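Local coordinates for protein TYPE-2 restriction enzyme ngomiv (Neisseria gonorrhoeae, PDB 4ABT) that recognises the double-stranded DNA sequence 5'-GCCGGC-3' and cleaves it after the first G, using magnesium ions and acting as a homotetramer, at the interface of chains A and B. Numbering follows the deposited sequence. Chains: chain A/B, TYPE-2 restriction enzyme ngomiv.

The interface of chains A and B. Residues chain A 5, 83-84, 86, 282; chain B 152-153, 159-160.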
loop_
_atom_site.group_PDB
_atom_site.type_symbol
_atom_site.label_atom_id
_atom_site.label_comp_id
_atom_site.label_asym_id
_atom_site.label_seq_id
_atom_site.Cartn_x
_atom_site.Cartn_y
_atom_site.Cartn_z
ATOM N N PHE A 5 23.075 28.296 9.331
ATOM C CA PHE A 5 21.748 27.675 9.497
ATOM C C PHE A 5 20.999 28.193 10.723
ATOM O O PHE A 5 19.762 28.240 10.737
ATOM C CB PHE A 5 21.813 26.139 9.479
ATOM C CG PHE A 5 22.071 25.547 8.102
ATOM C CD1 PHE A 5 22.132 26.355 6.979
ATOM C CD2 PHE A 5 22.219 24.179 7.948
ATOM C CE1 PHE A 5 22.361 25.790 5.682
ATOM C CE2 PHE A 5 22.459 23.589 6.682
ATOM C CZ PHE A 5 22.549 24.397 5.537
ATOM N N LYS A 83 23.343 26.322 0.220
ATOM C CA LYS A 83 24.643 26.216 0.877
ATOM C C LYS A 83 25.258 24.825 0.810
ATOM O O LYS A 83 26.395 24.660 1.227
ATOM C CB LYS A 83 24.552 26.631 2.361
ATOM C CG LYS A 83 24.003 28.081 2.630
ATOM C CD LYS A 83 24.733 29.089 1.778
ATOM C CE LYS A 83 24.392 30.525 2.160
ATOM N NZ LYS A 83 25.261 31.467 1.343
ATOM N N LEU A 84 24.507 23.842 0.312
ATOM C CA LEU A 84 24.871 22.400 0.395
ATOM C C LEU A 84 25.319 21.776 -0.952
ATOM O O LEU A 84 25.227 20.552 -1.162
ATOM C CB LEU A 84 23.713 21.619 1.031
ATOM C CG LEU A 84 23.340 21.993 2.478
ATOM C CD1 LEU A 84 22.160 21.142 3.039
ATOM C CD2 LEU A 84 24.560 21.848 3.340
ATOM N N HIS A 86 28.163 21.302 -2.253
ATOM C CA HIS A 86 29.310 20.448 -2.132
ATOM C C HIS A 86 28.921 19.078 -1.580
ATOM O O HIS A 86 29.628 18.084 -1.806
ATOM C CB HIS A 86 30.344 21.134 -1.236
ATOM C CG HIS A 86 29.800 21.528 0.111
ATOM N ND1 HIS A 86 30.222 20.943 1.280
ATOM C CD2 HIS A 86 28.851 22.422 0.464
ATOM C CE1 HIS A 86 29.575 21.480 2.296
ATOM N NE2 HIS A 86 28.737 22.373 1.822
ATOM N N LEU A 282 19.623 19.933 5.399
ATOM C CA LEU A 282 20.503 18.753 5.350
ATOM C C LEU A 282 19.789 17.445 5.059
ATOM O O LEU A 282 20.350 16.590 4.385
ATOM C CB LEU A 282 21.293 18.591 6.630
ATOM C CG LEU A 282 22.538 19.440 6.653
ATOM C CD1 LEU A 282 22.904 19.713 8.133
ATOM C CD2 LEU A 282 23.641 18.667 5.920
ATOM N N GLU B 152 33.221 18.490 6.906
ATOM C CA GLU B 152 32.710 18.382 5.545
ATOM C C GLU B 152 31.498 19.292 5.350
ATOM O O GLU B 152 31.416 20.028 4.346
ATOM C CB GLU B 152 32.354 16.928 5.153
ATOM C CG GLU B 152 31.854 16.807 3.699
ATOM C CD GLU B 152 32.810 17.422 2.674
ATOM O OE1 GLU B 152 34.020 17.208 2.809
ATOM O OE2 GLU B 152 32.384 18.107 1.721
ATOM N N ILE B 153 30.550 19.249 6.292
ATOM C CA ILE B 153 29.439 20.197 6.201
ATOM C C ILE B 153 29.924 21.665 6.090
ATOM O O ILE B 153 29.408 22.432 5.272
ATOM C CB ILE B 153 28.450 19.996 7.329
ATOM C CG1 ILE B 153 27.899 18.589 7.254
ATOM C CG2 ILE B 153 27.302 20.971 7.226
ATOM C CD1 ILE B 153 27.103 18.248 8.449
ATOM N N LEU B 159 28.328 26.538 8.515
ATOM C CA LEU B 159 26.902 26.236 8.358
ATOM C C LEU B 159 26.289 25.789 9.653
ATOM O O LEU B 159 25.172 26.179 10.000
ATOM C CB LEU B 159 26.704 25.113 7.359
ATOM C CG LEU B 159 27.197 25.420 5.943
ATOM C CD1 LEU B 159 26.733 24.309 4.995
ATOM C CD2 LEU B 159 26.698 26.796 5.476
ATOM N N VAL B 160 27.017 24.951 10.374
ATOM C CA VAL B 160 26.454 24.330 11.552
ATOM C C VAL B 160 27.437 24.195 12.718
ATOM O O VAL B 160 28.662 24.260 12.536
ATOM C CB VAL B 160 25.884 22.931 11.241
ATOM C CG1 VAL B 160 24.756 23.021 10.116
ATOM C CG2 VAL B 160 27.017 21.924 10.914
#
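B:Leu159 enters the surface of chain A with its isobutyl group directed at the 3-10 turn 82-84, in a subunit contact of NgoMIV, a Type IIF restriction endonuclease that works as a homotetramer. Its two methyls divide the work. CD1 meets CD2 of A:Leu84 at 3.7 Å, and CD2 lies against the aliphatic root of A:Lys83, 3.8 Å from CB, the two side chains running at a slant to each other. A:Lys83 bends at chi2, which carries its amine away from this apolar patch.

At the other end of the same residue, the backbone carbonyl O of B:Leu159 accepts a hydrogen bond from the amide N of A:Phe5 (3.1 Å), in the first turn of helix 4-18. The N-H is directed at a lone pair in the carbonyl plane, 161° at the hydrogen. With CG beside that amide N (chi1 -73°), the A:Phe5 ring runs alongside B:Val160, whose CG1 touches ring atom CD2 at 3.5 Å. CG of A:Leu84 lies in plane at the ring's edge and so backs the phenyl group from within chain A. A:Leu282, from helix 280-283, borders this apolar strip more distantly, its CD1 4.3 Å from CG1 of B:Val160.

Beyond the turn, in the loop that follows, A:His86 meets helix 150-153 of chain B. The carbonyl O of B:Glu152 lies in plane at the edge of the imidazole, 3.4 Å from ND1. O of B:Ile153 is nearby, 3.5 Å from NE2 and somewhat out of the plane. Within chain A, a weak hydrogen bond from NE2 to O of A:Lys83 may help orient the ring. The side chains of A:His86 and B:Glu152 slide past each other in opposite directions, the carboxylate plane turned 47° from the ring, with OE2 3.6 Å from ND1.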